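PDB 3MN8: carboxypeptidase D, which removes C-terminal arginine and lysine residues from peptides and proteins as a zinc-dependent metallocarboxypeptidase. Local coordinates for residues 95-100 with 211-216; 222-227 with 288-293; 356-361 with 374-379; 383-388 with 410-415. All blocks are in the same frame, centred on the assembly; numbering follows the deposited sequence.

The four contacts follow one another along the chain, two in each domain of this piece of the protein. Contacts 1 and 2, centres about 10 Å apart, belong to the catalytic M14 domain and both reach its mixed eight-stranded sheet. They touch where K95 NZ probably bonds to N293 OD1 and where M289 packs on N215 and M100. Contacts 3 and 4, centres about 9 Å apart, each join the two sheets of the transthyretin-like domain. Contact 1 meets contact 3 through V211 against W375 and L377, although their centres are about 22 Å apart. Contacts 1 and 2 thus lie beside the active site, while contacts 3 and 4 build the separate C-terminal domain, which touches the catalytic one near V211.

Contact 1. Residues 95-100 with 211-216; sequences KYIANM and VLSANF
In both Y96 and F216 (chi1 -57°), CG is anti to the carbonyl carbon and beside the backbone N. The two rings meet edge-to-face, with planes at 76°. F216 presents its CE1-CZ edge, with CE1 3.9 Å from Y96 CG. On the same side of the sheet, A214 CB lies 3.5 Å from Y96 CE1. On the other side, the bent chain of K95 carries NZ to a weak hydrogen bond with S213 OG (2.9 Å), a hydroxyl also hydrogen-bonded to E301 OE1. NZ is hydrogen-bonded to N293 OD1 too, its stronger partner, and F210 makes a cation-pi contact. An alanine at K95 would probably leave N293 OD1 and S213 OG without their shared ammonium. The backbones are parallel, stitched by bonds such as I97 N to A214 O (2.9 Å). Further along, M100 SD lies 3.4 Å from N215 OD1, itself hydrogen-bonded to H217. This is the central parallel strand pair of the zinc carboxypeptidase fold, leading directly into the zinc ligands H101 and H217.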
loop_
_atom_site.group_PDB
_atom_site.type_symbol
_atom_site.label_atom_id
_atom_site.label_comp_id
_atom_site.label_asym_id
_atom_site.label_seq_id
_atom_site.Cartn_x
_atom_site.Cartn_y
_atom_site.Cartn_z
ATOM N N LYS A 95 -2.712 -1.973 3.092
ATOM C CA LYS A 95 -1.739 -1.265 3.932
ATOM C C LYS A 95 -1.238 0.053 3.336
ATOM O O LYS A 95 -1.146 0.219 2.115
ATOM C CB LYS A 95 -0.551 -2.166 4.277
ATOM C CG LYS A 95 0.297 -2.590 3.093
ATOM C CD LYS A 95 0.479 -4.106 3.096
ATOM C CE LYS A 95 1.815 -4.505 2.479
ATOM N NZ LYS A 95 2.063 -3.925 1.131
ATOM N N TYR A 96 -0.936 0.994 4.220
ATOM C CA TYR A 96 -0.226 2.216 3.851
ATOM C C TYR A 96 1.082 2.290 4.640
ATOM O O TYR A 96 1.076 2.209 5.874
ATOM C CB TYR A 96 -1.073 3.450 4.159
ATOM C CG TYR A 96 -2.029 3.833 3.056
ATOM C CD1 TYR A 96 -1.822 3.402 1.751
ATOM C CD2 TYR A 96 -3.135 4.640 3.315
ATOM C CE1 TYR A 96 -2.682 3.766 0.737
ATOM C CE2 TYR A 96 -4.009 5.005 2.304
ATOM C CZ TYR A 96 -3.776 4.558 1.013
ATOM O OH TYR A 96 -4.627 4.892 -0.019
ATOM N N ILE A 97 2.212 2.413 3.951
ATOM C CA ILE A 97 3.457 2.624 4.684
ATOM C C ILE A 97 4.017 3.998 4.358
ATOM O O ILE A 97 3.800 4.511 3.259
ATOM C CB ILE A 97 4.524 1.524 4.441
ATOM C CG1 ILE A 97 4.013 0.129 4.858
ATOM C CG2 ILE A 97 5.761 1.836 5.264
ATOM C CD1 ILE A 97 3.274 -0.628 3.795
ATOM N N ALA A 98 4.719 4.596 5.318
ATOM C CA ALA A 98 5.346 5.891 5.104
ATOM C C ALA A 98 6.760 5.955 5.688
ATOM O O ALA A 98 7.212 5.038 6.369
ATOM C CB ALA A 98 4.483 6.980 5.694
ATOM N N ASN A 99 7.453 7.048 5.398
ATOM C CA ASN A 99 8.713 7.380 6.049
ATOM C C ASN A 99 9.782 6.296 6.012
ATOM O O ASN A 99 10.544 6.151 6.977
ATOM C CB ASN A 99 8.469 7.796 7.502
ATOM C CG ASN A 99 9.671 8.497 8.114
ATOM O OD1 ASN A 99 10.183 8.090 9.151
ATOM N ND2 ASN A 99 10.138 9.547 7.454
ATOM N N MET A 100 9.857 5.546 4.912
ATOM C CA MET A 100 10.900 4.529 4.806
ATOM C C MET A 100 12.239 5.224 4.656
ATOM O O MET A 100 13.258 4.771 5.179
ATOM C CB MET A 100 10.635 3.552 3.662
ATOM C CG MET A 100 11.005 4.051 2.282
ATOM S SD MET A 100 10.692 2.769 1.054
ATOM C CE MET A 100 11.434 1.353 1.865
ATOM N N VAL A 211 -4.060 -6.943 -0.575
ATOM C CA VAL A 211 -4.659 -6.785 -1.890
ATOM C C VAL A 211 -4.100 -5.561 -2.600
ATOM O O VAL A 211 -3.790 -5.607 -3.784
ATOM C CB VAL A 211 -6.201 -6.653 -1.797
ATOM C CG1 VAL A 211 -6.780 -6.205 -3.130
ATOM C CG2 VAL A 211 -6.844 -7.973 -1.322
ATOM N N LEU A 212 -3.968 -4.473 -1.856
ATOM C CA LEU A 212 -3.520 -3.195 -2.394
ATOM C C LEU A 212 -2.640 -2.510 -1.351
ATOM O O LEU A 212 -2.773 -2.779 -0.161
ATOM C CB LEU A 212 -4.740 -2.323 -2.727
ATOM C CG LEU A 212 -4.598 -0.823 -3.028
ATOM C CD1 LEU A 212 -3.579 -0.586 -4.117
ATOM C CD2 LEU A 212 -5.954 -0.236 -3.432
ATOM N N SER A 213 -1.759 -1.616 -1.790
ATOM C CA SER A 213 -0.816 -0.961 -0.885
ATOM C C SER A 213 -0.179 0.280 -1.499
ATOM O O SER A 213 -0.116 0.439 -2.713
ATOM C CB SER A 213 0.290 -1.946 -0.491
ATOM O OG SER A 213 1.304 -1.291 0.245
ATOM N N ALA A 214 0.316 1.161 -0.649
ATOM C CA ALA A 214 1.035 2.326 -1.132
ATOM C C ALA A 214 2.109 2.674 -0.131
ATOM O O ALA A 214 1.896 2.510 1.068
ATOM C CB ALA A 214 0.087 3.487 -1.313
ATOM N N ASN A 215 3.275 3.116 -0.610
ATOM C CA ASN A 215 4.257 3.704 0.297
ATOM C C ASN A 215 4.720 5.114 -0.131
ATOM O O ASN A 215 4.845 5.426 -1.325
ATOM C CB ASN A 215 5.398 2.732 0.687
ATOM C CG ASN A 215 6.446 2.582 -0.380
ATOM O OD1 ASN A 215 7.582 3.014 -0.194
ATOM N ND2 ASN A 215 6.086 1.953 -1.499
ATOM N N PHE A 216 4.920 5.973 0.869
ATOM C CA PHE A 216 5.012 7.395 0.633
ATOM C C PHE A 216 6.421 7.898 0.793
ATOM O O PHE A 216 7.138 7.523 1.722
ATOM C CB PHE A 216 4.051 8.136 1.558
ATOM C CG PHE A 216 2.636 7.681 1.416
ATOM C CD1 PHE A 216 2.142 6.643 2.185
ATOM C CD2 PHE A 216 1.804 8.265 0.477
ATOM C CE1 PHE A 216 0.838 6.211 2.031
ATOM C CE2 PHE A 216 0.493 7.828 0.318
ATOM C CZ PHE A 216 0.014 6.806 1.092
HETATM O O HOH W 1 7.835 5.164 2.655
#

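Contact 2. Residues 222-227 with 288-293; sequences VASYPY and GMQDFN
Q290 and D291, on the first turn of helix 289-296, close over P226 just beyond the end of strand 222-225 in the zinc carboxypeptidase domain. Q290 is extended, with CG anti to the backbone N (chi1 -178°), and its amide lies against the proline ring, NE2 3.2 Å from P226 CD. NE2 also lies 2.9 Å from P226 N without a hydrogen bond, the lone pair of that nitrogen being delocalised in the peptide. The amide is held instead within the helix: NE2 donates to D291 OD1 at 2.8 Å, nearly straight at 164° and with the acceptor in the amide plane. Q290 OE1 is hydrogen-bonded to T303 OG1, which leaves both ends of the amide engaged and its rotation fixed. D291 faces the cis peptide between P226 and Y227. Its OD1 comes to P226 CB, whereas OD2 lies 3.3 Å from Y227 CB and accepts from D228 N; the carboxylate meets the edge of the Y227 ring, planes nearly perpendicular. S224, two residues before P226, has its side chain about 4 Å from the bound inhibitor. Strand 300-305 pairs with strand 222-225 and supplies T303, F248 of helix 245-257 packs on P226, and helix 196-205 receives M289 and F292.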
loop_
_atom_site.group_PDB
_atom_site.type_symbol
_atom_site.label_atom_id
_atom_site.label_comp_id
_atom_site.label_asym_id
_atom_site.label_seq_id
_atom_site.Cartn_x
_atom_site.Cartn_y
_atom_site.Cartn_z
ATOM N N VAL A 222 4.318 12.995 -7.341
ATOM C CA VAL A 222 3.977 12.092 -8.442
ATOM C C VAL A 222 3.555 10.706 -7.950
ATOM O O VAL A 222 3.969 10.255 -6.878
ATOM C CB VAL A 222 5.184 11.923 -9.417
ATOM C CG1 VAL A 222 6.319 11.149 -8.728
ATOM C CG2 VAL A 222 4.771 11.241 -10.744
ATOM N N ALA A 223 2.744 10.034 -8.758
ATOM C CA ALA A 223 2.280 8.695 -8.461
ATOM C C ALA A 223 3.029 7.686 -9.347
ATOM O O ALA A 223 2.837 7.650 -10.576
ATOM C CB ALA A 223 0.776 8.614 -8.683
ATOM N N SER A 224 3.881 6.884 -8.702
ATOM C CA SER A 224 4.796 5.963 -9.376
ATOM C C SER A 224 4.408 4.513 -9.133
ATOM O O SER A 224 4.018 4.142 -8.029
ATOM C CB SER A 224 6.229 6.188 -8.875
ATOM O OG SER A 224 7.174 5.361 -9.543
ATOM N N TYR A 225 4.548 3.685 -10.161
ATOM C CA TYR A 225 4.108 2.294 -10.104
ATOM C C TYR A 225 5.156 1.413 -10.746
ATOM O O TYR A 225 6.022 1.914 -11.469
ATOM C CB TYR A 225 2.781 2.137 -10.855
ATOM C CG TYR A 225 2.795 2.724 -12.253
ATOM C CD1 TYR A 225 2.573 4.079 -12.464
ATOM C CD2 TYR A 225 3.025 1.926 -13.353
ATOM C CE1 TYR A 225 2.580 4.621 -13.739
ATOM C CE2 TYR A 225 3.034 2.456 -14.634
ATOM C CZ TYR A 225 2.809 3.804 -14.821
ATOM O OH TYR A 225 2.817 4.338 -16.094
ATOM N N PRO A 226 5.078 0.098 -10.496
ATOM C CA PRO A 226 5.992 -0.927 -11.031
ATOM C C PRO A 226 6.075 -0.971 -12.573
ATOM O O PRO A 226 5.154 -0.525 -13.278
ATOM C CB PRO A 226 5.394 -2.241 -10.500
ATOM C CG PRO A 226 4.621 -1.845 -9.283
ATOM C CD PRO A 226 4.087 -0.465 -9.563
ATOM N N TYR A 227 7.180 -1.493 -13.100
ATOM C CA TYR A 227 8.326 -1.901 -12.310
ATOM C C TYR A 227 9.289 -0.725 -12.162
ATOM O O TYR A 227 9.229 0.247 -12.933
ATOM C CB TYR A 227 9.066 -3.046 -13.005
ATOM C CG TYR A 227 8.352 -4.373 -13.045
ATOM C CD1 TYR A 227 8.105 -5.092 -11.876
ATOM C CD2 TYR A 227 7.971 -4.933 -14.260
ATOM C CE1 TYR A 227 7.480 -6.318 -11.915
ATOM C CE2 TYR A 227 7.340 -6.154 -14.307
ATOM C CZ TYR A 227 7.096 -6.841 -13.129
ATOM O OH TYR A 227 6.464 -8.056 -13.169
ATOM N N GLY A 288 13.670 -2.471 -4.249
ATOM C CA GLY A 288 12.623 -1.676 -3.638
ATOM C C GLY A 288 11.474 -2.497 -3.069
ATOM O O GLY A 288 11.230 -3.633 -3.464
ATOM N N MET A 289 10.741 -1.902 -2.141
ATOM C CA MET A 289 9.601 -2.578 -1.535
ATOM C C MET A 289 8.438 -2.720 -2.524
ATOM O O MET A 289 7.740 -3.731 -2.529
ATOM C CB MET A 289 9.156 -1.808 -0.290
ATOM C CG MET A 289 8.015 -2.433 0.482
ATOM S SD MET A 289 7.852 -1.632 2.095
ATOM C CE MET A 289 7.460 0.067 1.645
ATOM N N GLN A 290 8.241 -1.700 -3.357
ATOM C CA GLN A 290 7.132 -1.672 -4.310
ATOM C C GLN A 290 7.122 -2.936 -5.136
ATOM O O GLN A 290 6.196 -3.733 -5.079
ATOM C CB GLN A 290 7.252 -0.468 -5.250
ATOM C CG GLN A 290 6.113 -0.347 -6.245
ATOM C CD GLN A 290 6.409 0.644 -7.370
ATOM O OE1 GLN A 290 6.063 1.825 -7.281
ATOM N NE2 GLN A 290 7.050 0.161 -8.439
ATOM N N ASP A 291 8.170 -3.123 -5.920
ATOM C CA ASP A 291 8.202 -4.263 -6.820
ATOM C C ASP A 291 8.225 -5.567 -6.035
ATOM O O ASP A 291 7.833 -6.615 -6.557
ATOM C CB ASP A 291 9.379 -4.169 -7.806
ATOM C CG ASP A 291 9.163 -3.099 -8.881
ATOM O OD1 ASP A 291 8.157 -2.356 -8.802
ATOM O OD2 ASP A 291 9.996 -3.004 -9.810
ATOM N N PHE A 292 8.674 -5.500 -4.781
ATOM C CA PHE A 292 8.734 -6.707 -3.970
ATOM C C PHE A 292 7.326 -7.209 -3.642
ATOM O O PHE A 292 7.041 -8.407 -3.738
ATOM C CB PHE A 292 9.550 -6.510 -2.700
ATOM C CG PHE A 292 9.403 -7.631 -1.728
ATOM C CD1 PHE A 292 10.263 -8.713 -1.779
ATOM C CD2 PHE A 292 8.389 -7.623 -0.774
ATOM C CE1 PHE A 292 10.128 -9.777 -0.892
ATOM C CE2 PHE A 292 8.252 -8.672 0.119
ATOM C CZ PHE A 292 9.119 -9.753 0.060
ATOM N N ASN A 293 6.442 -6.287 -3.284
ATOM C CA ASN A 293 5.033 -6.621 -3.119
ATOM C C ASN A 293 4.449 -7.394 -4.311
ATOM O O ASN A 293 3.842 -8.459 -4.151
ATOM C CB ASN A 293 4.217 -5.353 -2.859
ATOM C CG ASN A 293 4.259 -4.917 -1.394
ATOM O OD1 ASN A 293 3.349 -5.224 -0.610
ATOM N ND2 ASN A 293 5.316 -4.195 -1.021
#

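Contact 3. Residues 356-361 with 374-379; sequences VYVAGL and YWRLLT
V356 meets Y374 across the core of the transthyretin-like beta sandwich, where strand 355-358 of the four-stranded sheet faces strand 373-376 of the three-stranded one. The aromatic contact is a CH-pi interaction: V356 CG2 stands 4.0 Å from the centroid of the Y374 ring, 22° off the normal, while CG1 also touches the ring at CE2. The phenol OH of Y374 is hydrogen-bonded to L412 O, in the break of strand 410-415, an outer strand of the same sheet. An alanine at Y374 would probably open a gap beside the V356 methyls and leave L412 O without this partner. Purely apolar contacts follow further along, where L361 CD1 lies 3.9 Å from L378 CD2 and V358 CG1 only grazes the same methyl. L361 is placed by a type II turn from V358, closed by L361 N to V358 O, with G360 at a positive phi. The charged residue of the interface is R376, which contributes aliphatic and charged parts alike. Its CG, anti to the backbone N (chi1 177°), packs 3.9 Å from V358 CG2; the chain then bends at chi2. The guanidinium continues to L361, whose CG lies in its plane at the edge, and NH2 forms a salt bridge to D244 of the catalytic domain. Beside that bridge, R376 NH2 lies 3.2 Å from L361 CB.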
loop_
_atom_site.group_PDB
_atom_site.type_symbol
_atom_site.label_atom_id
_atom_site.label_comp_id
_atom_site.label_asym_id
_atom_site.label_seq_id
_atom_site.Cartn_x
_atom_site.Cartn_y
_atom_site.Cartn_z
ATOM N N VAL A 356 -5.609 -18.406 -9.441
ATOM C CA VAL A 356 -6.716 -17.853 -10.208
ATOM C C VAL A 356 -6.181 -17.003 -11.362
ATOM O O VAL A 356 -5.547 -15.962 -11.140
ATOM C CB VAL A 356 -7.665 -17.018 -9.311
ATOM C CG1 VAL A 356 -8.688 -16.268 -10.158
ATOM C CG2 VAL A 356 -8.355 -17.919 -8.270
ATOM N N TYR A 357 -6.436 -17.459 -12.590
ATOM C CA TYR A 357 -5.886 -16.828 -13.777
ATOM C C TYR A 357 -6.919 -16.037 -14.571
ATOM O O TYR A 357 -8.071 -16.463 -14.696
ATOM C CB TYR A 357 -5.275 -17.874 -14.709
ATOM C CG TYR A 357 -3.973 -18.522 -14.270
ATOM C CD1 TYR A 357 -3.972 -19.735 -13.589
ATOM C CD2 TYR A 357 -2.743 -17.947 -14.583
ATOM C CE1 TYR A 357 -2.777 -20.342 -13.208
ATOM C CE2 TYR A 357 -1.553 -18.541 -14.209
ATOM C CZ TYR A 357 -1.571 -19.734 -13.522
ATOM O OH TYR A 357 -0.377 -20.318 -13.153
ATOM N N VAL A 358 -6.477 -14.900 -15.121
ATOM C CA VAL A 358 -7.272 -14.086 -16.038
ATOM C C VAL A 358 -6.609 -14.056 -17.405
ATOM O O VAL A 358 -5.443 -13.680 -17.527
ATOM C CB VAL A 358 -7.440 -12.629 -15.524
ATOM C CG1 VAL A 358 -8.199 -11.761 -16.541
ATOM C CG2 VAL A 358 -8.151 -12.610 -14.167
ATOM N N ALA A 359 -7.351 -14.458 -18.430
ATOM C CA ALA A 359 -6.831 -14.446 -19.792
ATOM C C ALA A 359 -6.187 -13.109 -20.138
ATOM O O ALA A 359 -6.843 -12.067 -20.105
ATOM C CB ALA A 359 -7.936 -14.776 -20.785
ATOM N N GLY A 360 -4.904 -13.148 -20.480
ATOM C CA GLY A 360 -4.169 -11.949 -20.839
ATOM C C GLY A 360 -3.448 -11.366 -19.641
ATOM O O GLY A 360 -2.714 -10.389 -19.751
ATOM N N LEU A 361 -3.681 -11.961 -18.481
ATOM C CA LEU A 361 -2.991 -11.569 -17.261
ATOM C C LEU A 361 -2.517 -12.819 -16.524
ATOM O O LEU A 361 -2.398 -12.824 -15.294
ATOM C CB LEU A 361 -3.913 -10.747 -16.364
ATOM C CG LEU A 361 -4.440 -9.431 -16.950
ATOM C CD1 LEU A 361 -5.539 -8.863 -16.069
ATOM C CD2 LEU A 361 -3.332 -8.405 -17.155
ATOM N N TYR A 374 -9.657 -14.954 -2.867
ATOM C CA TYR A 374 -8.820 -14.188 -3.777
ATOM C C TYR A 374 -9.562 -12.908 -4.146
ATOM O O TYR A 374 -10.797 -12.867 -4.173
ATOM C CB TYR A 374 -8.509 -14.978 -5.043
ATOM C CG TYR A 374 -9.668 -14.997 -6.009
ATOM C CD1 TYR A 374 -10.625 -16.015 -5.966
ATOM C CD2 TYR A 374 -9.827 -13.977 -6.948
ATOM C CE1 TYR A 374 -11.712 -16.011 -6.842
ATOM C CE2 TYR A 374 -10.902 -13.969 -7.822
ATOM C CZ TYR A 374 -11.838 -14.987 -7.764
ATOM O OH TYR A 374 -12.894 -14.972 -8.636
ATOM N N TRP A 375 -8.795 -11.858 -4.408
ATOM C CA TRP A 375 -9.333 -10.621 -4.920
ATOM C C TRP A 375 -8.498 -10.303 -6.138
ATOM O O TRP A 375 -7.270 -10.234 -6.040
ATOM C CB TRP A 375 -9.158 -9.486 -3.913
ATOM C CG TRP A 375 -9.706 -9.767 -2.565
ATOM C CD1 TRP A 375 -10.864 -9.268 -2.020
ATOM C CD2 TRP A 375 -9.113 -10.596 -1.560
ATOM N NE1 TRP A 375 -11.031 -9.756 -0.743
ATOM C CE2 TRP A 375 -9.973 -10.575 -0.440
ATOM C CE3 TRP A 375 -7.941 -11.366 -1.501
ATOM C CZ2 TRP A 375 -9.700 -11.294 0.713
ATOM C CZ3 TRP A 375 -7.679 -12.084 -0.359
ATOM C CH2 TRP A 375 -8.549 -12.042 0.733
ATOM N N ARG A 376 -9.140 -10.109 -7.284
ATOM C CA ARG A 376 -8.397 -9.767 -8.484
ATOM C C ARG A 376 -8.827 -8.400 -8.972
ATOM O O ARG A 376 -9.923 -8.212 -9.523
ATOM C CB ARG A 376 -8.575 -10.827 -9.570
ATOM C CG ARG A 376 -7.878 -10.509 -10.889
ATOM C CD ARG A 376 -6.370 -10.472 -10.750
ATOM N NE ARG A 376 -5.716 -10.125 -12.013
ATOM C CZ ARG A 376 -4.410 -9.913 -12.162
ATOM N NH1 ARG A 376 -3.586 -10.001 -11.129
ATOM N NH2 ARG A 376 -3.920 -9.613 -13.353
ATOM N N LEU A 377 -7.956 -7.431 -8.738
ATOM C CA LEU A 377 -8.248 -6.068 -9.126
ATOM C C LEU A 377 -8.319 -6.012 -10.633
ATOM O O LEU A 377 -7.442 -6.526 -11.319
ATOM C CB LEU A 377 -7.154 -5.134 -8.620
ATOM C CG LEU A 377 -6.920 -5.148 -7.115
ATOM C CD1 LEU A 377 -5.996 -4.006 -6.740
ATOM C CD2 LEU A 377 -8.237 -5.062 -6.357
ATOM N N LEU A 378 -9.350 -5.371 -11.156
ATOM C CA LEU A 378 -9.496 -5.291 -12.599
ATOM C C LEU A 378 -9.987 -3.928 -13.076
ATOM O O LEU A 378 -10.777 -3.259 -12.431
ATOM C CB LEU A 378 -10.408 -6.418 -13.117
ATOM C CG LEU A 378 -9.891 -7.870 -13.095
ATOM C CD1 LEU A 378 -10.994 -8.856 -13.403
ATOM C CD2 LEU A 378 -8.744 -8.072 -14.072
ATOM N N THR A 379 -9.469 -3.523 -14.216
ATOM C CA THR A 379 -9.999 -2.415 -14.966
ATOM C C THR A 379 -11.353 -2.854 -15.491
ATOM O O THR A 379 -11.581 -4.052 -15.663
ATOM C CB THR A 379 -9.061 -2.140 -16.140
ATOM O OG1 THR A 379 -7.862 -1.543 -15.631
ATOM C CG2 THR A 379 -9.699 -1.216 -17.181
#

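Contact 4. Residues 383-388 with 410-415; sequences YSVHAS and LRLDFK
F414 and A387 meet across the two sheets of the transthyretin-like beta sandwich, with strand 381-388 on one sheet and strand 410-415 on the other. A387 CB sits over one face of the F414 ring, 4.0 Å from the centroid and 20° off the normal, a CH-pi contact. V385 approaches the far end of the ring at about a right angle, CG1 3.9 Å from F414 CZ, and its carbonyl O lies at the ring edge. The same valine reaches L412, whose CD2 is 4.0 Å from V385 CB. The CB bond of F414 already points toward strand 381-388, and chi1 (-62°) sets CG beside the backbone N. Around this core, V343 packs on A387, while V356 and V400 pack on V385. S395 OG binds A387 N, and Q398 NE2 binds the carbonyl of D413 in the break between strands 410-411 and 414-415. The D413 carboxylate accepts L342 N at OD1 and forms a salt bridge with R411, whose NH1 meets the syn lone pair of D413 OD1 at 2.9 Å.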
loop_
_atom_site.group_PDB
_atom_site.type_symbol
_atom_site.label_atom_id
_atom_site.label_comp_id
_atom_site.label_asym_id
_atom_site.label_seq_id
_atom_site.Cartn_x
_atom_site.Cartn_y
_atom_site.Cartn_z
ATOM N N TYR A 383 -13.830 -10.397 -18.916
ATOM C CA TYR A 383 -12.730 -11.343 -18.794
ATOM C C TYR A 383 -13.150 -12.813 -18.676
ATOM O O TYR A 383 -14.258 -13.138 -18.275
ATOM C CB TYR A 383 -11.887 -10.978 -17.588
ATOM C CG TYR A 383 -11.502 -9.524 -17.503
ATOM C CD1 TYR A 383 -12.427 -8.557 -17.112
ATOM C CD2 TYR A 383 -10.198 -9.116 -17.780
ATOM C CE1 TYR A 383 -12.069 -7.212 -17.017
ATOM C CE2 TYR A 383 -9.825 -7.780 -17.687
ATOM C CZ TYR A 383 -10.762 -6.830 -17.306
ATOM O OH TYR A 383 -10.380 -5.505 -17.214
ATOM N N SER A 384 -12.234 -13.701 -19.039
ATOM C CA SER A 384 -12.402 -15.124 -18.793
ATOM C C SER A 384 -11.484 -15.521 -17.648
ATOM O O SER A 384 -10.256 -15.560 -17.785
ATOM C CB SER A 384 -12.082 -15.936 -20.046
ATOM O OG SER A 384 -13.229 -16.050 -20.867
ATOM N N VAL A 385 -12.085 -15.788 -16.503
ATOM C CA VAL A 385 -11.315 -16.139 -15.321
ATOM C C VAL A 385 -11.375 -17.641 -15.112
ATOM O O VAL A 385 -12.420 -18.256 -15.341
ATOM C CB VAL A 385 -11.883 -15.440 -14.076
ATOM C CG1 VAL A 385 -10.895 -15.504 -12.942
ATOM C CG2 VAL A 385 -12.233 -14.000 -14.403
ATOM N N HIS A 386 -10.258 -18.234 -14.699
ATOM C CA HIS A 386 -10.244 -19.644 -14.307
ATOM C C HIS A 386 -9.278 -19.920 -13.173
ATOM O O HIS A 386 -8.378 -19.116 -12.902
ATOM C CB HIS A 386 -9.968 -20.573 -15.503
ATOM C CG HIS A 386 -8.522 -20.665 -15.912
ATOM N ND1 HIS A 386 -7.520 -19.925 -15.333
ATOM C CD2 HIS A 386 -7.929 -21.418 -16.873
ATOM C CE1 HIS A 386 -6.365 -20.223 -15.908
ATOM N NE2 HIS A 386 -6.587 -21.126 -16.842
ATOM N N ALA A 387 -9.459 -21.064 -12.521
ATOM C CA ALA A 387 -8.679 -21.390 -11.340
ATOM C C ALA A 387 -8.035 -22.752 -11.478
ATOM O O ALA A 387 -8.582 -23.661 -12.109
ATOM C CB ALA A 387 -9.558 -21.337 -10.088
ATOM N N SER A 388 -6.861 -22.893 -10.883
ATOM C CA SER A 388 -6.196 -24.178 -10.884
ATOM C C SER A 388 -5.444 -24.390 -9.575
ATOM O O SER A 388 -5.208 -23.446 -8.808
ATOM C CB SER A 388 -5.248 -24.272 -12.073
ATOM O OG SER A 388 -4.325 -23.197 -12.060
ATOM N N LEU A 410 -17.077 -7.857 -7.770
ATOM C CA LEU A 410 -18.001 -8.880 -8.211
ATOM C C LEU A 410 -17.589 -10.252 -7.691
ATOM O O LEU A 410 -16.439 -10.674 -7.871
ATOM C CB LEU A 410 -18.060 -8.886 -9.733
ATOM C CG LEU A 410 -18.948 -7.775 -10.271
ATOM C CD1 LEU A 410 -18.541 -7.388 -11.684
ATOM C CD2 LEU A 410 -20.402 -8.230 -10.197
ATOM N N ARG A 411 -18.528 -10.940 -7.038
ATOM C CA ARG A 411 -18.267 -12.276 -6.517
ATOM C C ARG A 411 -18.192 -13.290 -7.642
ATOM O O ARG A 411 -18.918 -13.189 -8.627
ATOM C CB ARG A 411 -19.337 -12.713 -5.528
ATOM C CG ARG A 411 -19.146 -14.152 -5.099
ATOM C CD ARG A 411 -18.004 -14.295 -4.109
ATOM N NE ARG A 411 -18.512 -14.268 -2.746
ATOM C CZ ARG A 411 -18.802 -15.354 -2.027
ATOM N NH1 ARG A 411 -18.606 -16.561 -2.534
ATOM N NH2 ARG A 411 -19.270 -15.238 -0.789
ATOM N N LEU A 412 -17.314 -14.272 -7.491
ATOM C CA LEU A 412 -17.110 -15.272 -8.523
ATOM C C LEU A 412 -16.300 -16.395 -7.907
ATOM O O LEU A 412 -15.133 -16.215 -7.578
ATOM C CB LEU A 412 -16.362 -14.667 -9.716
ATOM C CG LEU A 412 -16.162 -15.549 -10.954
ATOM C CD1 LEU A 412 -17.476 -15.763 -11.673
ATOM C CD2 LEU A 412 -15.145 -14.942 -11.904
ATOM N N ASP A 413 -16.931 -17.551 -7.732
ATOM C CA ASP A 413 -16.311 -18.663 -7.014
ATOM C C ASP A 413 -15.939 -19.794 -7.945
ATOM O O ASP A 413 -16.318 -19.810 -9.110
ATOM C CB ASP A 413 -17.254 -19.217 -5.939
ATOM C CG ASP A 413 -17.555 -18.218 -4.840
ATOM O OD1 ASP A 413 -16.924 -17.139 -4.797
ATOM O OD2 ASP A 413 -18.427 -18.531 -4.010
ATOM N N PHE A 414 -15.211 -20.754 -7.398
ATOM C CA PHE A 414 -14.799 -21.921 -8.142
ATOM C C PHE A 414 -14.857 -23.171 -7.277
ATOM O O PHE A 414 -14.389 -23.170 -6.133
ATOM C CB PHE A 414 -13.382 -21.727 -8.673
ATOM C CG PHE A 414 -13.256 -20.579 -9.627
ATOM C CD1 PHE A 414 -12.961 -19.308 -9.158
ATOM C CD2 PHE A 414 -13.446 -20.765 -10.994
ATOM C CE1 PHE A 414 -12.843 -18.239 -10.034
ATOM C CE2 PHE A 414 -13.336 -19.704 -11.881
ATOM C CZ PHE A 414 -13.030 -18.436 -11.401
ATOM N N LYS A 415 -15.458 -24.225 -7.824
ATOM C CA LYS A 415 -15.290 -25.568 -7.289
ATOM C C LYS A 415 -14.377 -26.375 -8.214
ATOM O O LYS A 415 -14.560 -26.396 -9.434
ATOM C CB LYS A 415 -16.633 -26.272 -7.087
ATOM C CG LYS A 415 -17.477 -25.647 -6.001
ATOM C CD LYS A 415 -18.543 -26.610 -5.500
ATOM C CE LYS A 415 -19.142 -26.138 -4.174
ATOM N NZ LYS A 415 -20.028 -27.178 -3.564
#